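Local coordinates for protein catechol 1,2-dioxygenase (Acinetobacter sp., PDB 1DLQ) that catalyses the intradiol ring cleavage of catechol by dioxygen to cis,cis-muconate, using one ferric ion in each subunit of a homodimer, at residues A[219-224]-A[238-243]. Residues are numbered along the deposited sequence; the frame is centred on the assembly and turned at random.
Sequences GNRPAH and TTQINV. With FE (Fe (III) ion), chain C; HG (mercury (II) ion), chain D.
His-224 pairs with Asn-242 where the loop 219-224 runs into strand 224-230, an antiparallel non-hydrogen-bonded pair with CA atoms 4.3 Å apart. Next to this pair, Val-243 N donates to Ala-223 O at 3.0 Å, nearly straight at the hydrogen (175°). Beside it, the apolar contact is small, Ala-223 CB lying 4.0 Å from Val-243 CG2.

The polar part centres on a metal bond. His-224 NE2 ligates the ferric ion at 2.3 Å; Tyr-164, Tyr-200, His-226 and a water complete the site, the non-haem iron centre of intradiol dioxygenases. Across CE1 from the metal-binding nitrogen, His-224 ND1 donates to Pro-222 O at 2.7 Å, almost in the ring plane, which fixes the ring's rotation.

Flat groups gather around this ligand. In Gln-240, chi1 of 86° sets CG between the backbone N and the carbonyl carbon, and the chain runs straight from there to the amide beside the ring. The amide plane is inclined 24° to that of the imidazole, with NE2 3.4 Å from His-224 CD2. The Arg-221 guanidinium has His-224 CE1 over one face, offset toward the rim, and its NE is salt-bridged to Asp-252. Metal at NE2 and carbonyl at ND1 together orient the imidazole, and the carbonyl would be expected to increase electron donation to the iron.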
loop_
_atom_site.group_PDB
_atom_site.type_symbol
_atom_site.label_atom_id
_atom_site.label_comp_id
_atom_site.label_asym_id
_atom_site.label_seq_id
_atom_site.Cartn_x
_atom_site.Cartn_y
_atom_site.Cartn_z
ATOM N N GLY A 219 -17.800 8.256 1.807
ATOM C CA GLY A 219 -17.389 7.258 0.833
ATOM C C GLY A 219 -18.571 6.644 0.123
ATOM O O GLY A 219 -18.561 5.468 -0.213
ATOM N N ASN A 220 -19.596 7.451 -0.120
ATOM C CA ASN A 220 -20.805 6.974 -0.772
ATOM C C ASN A 220 -20.863 7.229 -2.256
ATOM O O ASN A 220 -20.411 8.267 -2.746
ATOM C CB ASN A 220 -22.028 7.616 -0.137
ATOM C CG ASN A 220 -22.091 7.378 1.349
ATOM O OD1 ASN A 220 -22.076 6.234 1.811
ATOM N ND2 ASN A 220 -22.163 8.457 2.113
ATOM N N ARG A 221 -21.431 6.261 -2.965
ATOM C CA ARG A 221 -21.617 6.362 -4.401
ATOM C C ARG A 221 -23.115 6.347 -4.670
ATOM O O ARG A 221 -23.867 5.658 -3.986
ATOM C CB ARG A 221 -20.980 5.181 -5.139
ATOM C CG ARG A 221 -19.476 5.024 -4.960
ATOM C CD ARG A 221 -18.916 4.246 -6.139
ATOM N NE ARG A 221 -19.060 5.050 -7.352
ATOM C CZ ARG A 221 -18.891 4.612 -8.597
ATOM N NH1 ARG A 221 -18.560 3.338 -8.855
ATOM N NH2 ARG A 221 -19.062 5.464 -9.599
ATOM N N PRO A 222 -23.573 7.126 -5.659
ATOM C CA PRO A 222 -24.996 7.167 -5.998
ATOM C C PRO A 222 -25.355 5.849 -6.700
ATOM O O PRO A 222 -24.467 5.143 -7.183
ATOM C CB PRO A 222 -25.069 8.360 -6.945
ATOM C CG PRO A 222 -23.762 8.223 -7.688
ATOM C CD PRO A 222 -22.821 8.063 -6.514
ATOM N N ALA A 223 -26.641 5.513 -6.754
ATOM C CA ALA A 223 -27.068 4.278 -7.405
ATOM C C ALA A 223 -26.698 4.339 -8.883
ATOM O O ALA A 223 -26.962 5.335 -9.559
ATOM C CB ALA A 223 -28.569 4.086 -7.243
ATOM N N HIS A 224 -26.093 3.267 -9.381
ATOM C CA HIS A 224 -25.664 3.225 -10.773
ATOM C C HIS A 224 -25.546 1.806 -11.319
ATOM O O HIS A 224 -25.514 0.820 -10.568
ATOM C CB HIS A 224 -24.306 3.879 -10.909
ATOM C CG HIS A 224 -23.263 3.217 -10.075
ATOM N ND1 HIS A 224 -23.188 3.384 -8.709
ATOM C CD2 HIS A 224 -22.317 2.304 -10.396
ATOM C CE1 HIS A 224 -22.237 2.607 -8.224
ATOM N NE2 HIS A 224 -21.695 1.940 -9.226
ATOM N N THR A 238 -16.306 1.703 -21.702
ATOM C CA THR A 238 -16.497 1.473 -20.276
ATOM C C THR A 238 -17.269 2.696 -19.818
ATOM O O THR A 238 -16.812 3.827 -19.967
ATOM C CB THR A 238 -15.165 1.378 -19.489
ATOM O OG1 THR A 238 -14.399 0.264 -19.967
ATOM C CG2 THR A 238 -15.446 1.166 -17.994
ATOM N N THR A 239 -18.459 2.479 -19.281
ATOM C CA THR A 239 -19.259 3.604 -18.841
ATOM C C THR A 239 -20.237 3.085 -17.801
ATOM O O THR A 239 -20.160 1.927 -17.391
ATOM C CB THR A 239 -20.024 4.252 -20.057
ATOM O OG1 THR A 239 -20.536 5.536 -19.682
ATOM C CG2 THR A 239 -21.196 3.374 -20.509
ATOM N N GLN A 240 -21.139 3.947 -17.358
ATOM C CA GLN A 240 -22.133 3.534 -16.390
ATOM C C GLN A 240 -23.253 4.563 -16.457
ATOM O O GLN A 240 -23.119 5.599 -17.119
ATOM C CB GLN A 240 -21.534 3.525 -14.988
ATOM C CG GLN A 240 -21.598 4.873 -14.320
ATOM C CD GLN A 240 -20.949 4.895 -12.941
ATOM O OE1 GLN A 240 -21.125 5.864 -12.192
ATOM N NE2 GLN A 240 -20.185 3.848 -12.605
ATOM N N ILE A 241 -24.369 4.272 -15.803
ATOM C CA ILE A 241 -25.460 5.227 -15.773
ATOM C C ILE A 241 -25.851 5.451 -14.332
ATOM O O ILE A 241 -25.791 4.529 -13.520
ATOM C CB ILE A 241 -26.688 4.760 -16.603
ATOM C CG1 ILE A 241 -27.186 3.397 -16.141
ATOM C CG2 ILE A 241 -26.315 4.734 -18.077
ATOM C CD1 ILE A 241 -28.311 2.853 -17.005
ATOM N N ASN A 242 -26.199 6.691 -14.009
ATOM C CA ASN A 242 -26.609 7.029 -12.659
ATOM C C ASN A 242 -28.117 7.135 -12.622
ATOM O O ASN A 242 -28.731 7.662 -13.547
ATOM C CB ASN A 242 -26.034 8.376 -12.210
ATOM C CG ASN A 242 -24.538 8.378 -12.138
ATOM O OD1 ASN A 242 -23.849 8.485 -13.155
ATOM N ND2 ASN A 242 -24.015 8.249 -10.932
ATOM N N VAL A 243 -28.714 6.636 -11.552
ATOM C CA VAL A 243 -30.151 6.723 -11.408
ATOM C C VAL A 243 -30.510 8.152 -10.963
ATOM O O VAL A 243 -30.035 8.653 -9.930
ATOM C CB VAL A 243 -30.650 5.687 -10.389
ATOM C CG1 VAL A 243 -32.155 5.796 -10.221
ATOM C CG2 VAL A 243 -30.269 4.290 -10.864
HETATM FE FE FE C . -20.285 0.196 -8.785
HETATM HG HG HG D . -16.756 3.723 -0.844
HETATM O O HOH W 1 -18.090 -0.150 -8.266
HETATM O O HOH W 2 -17.965 2.873 -2.821
#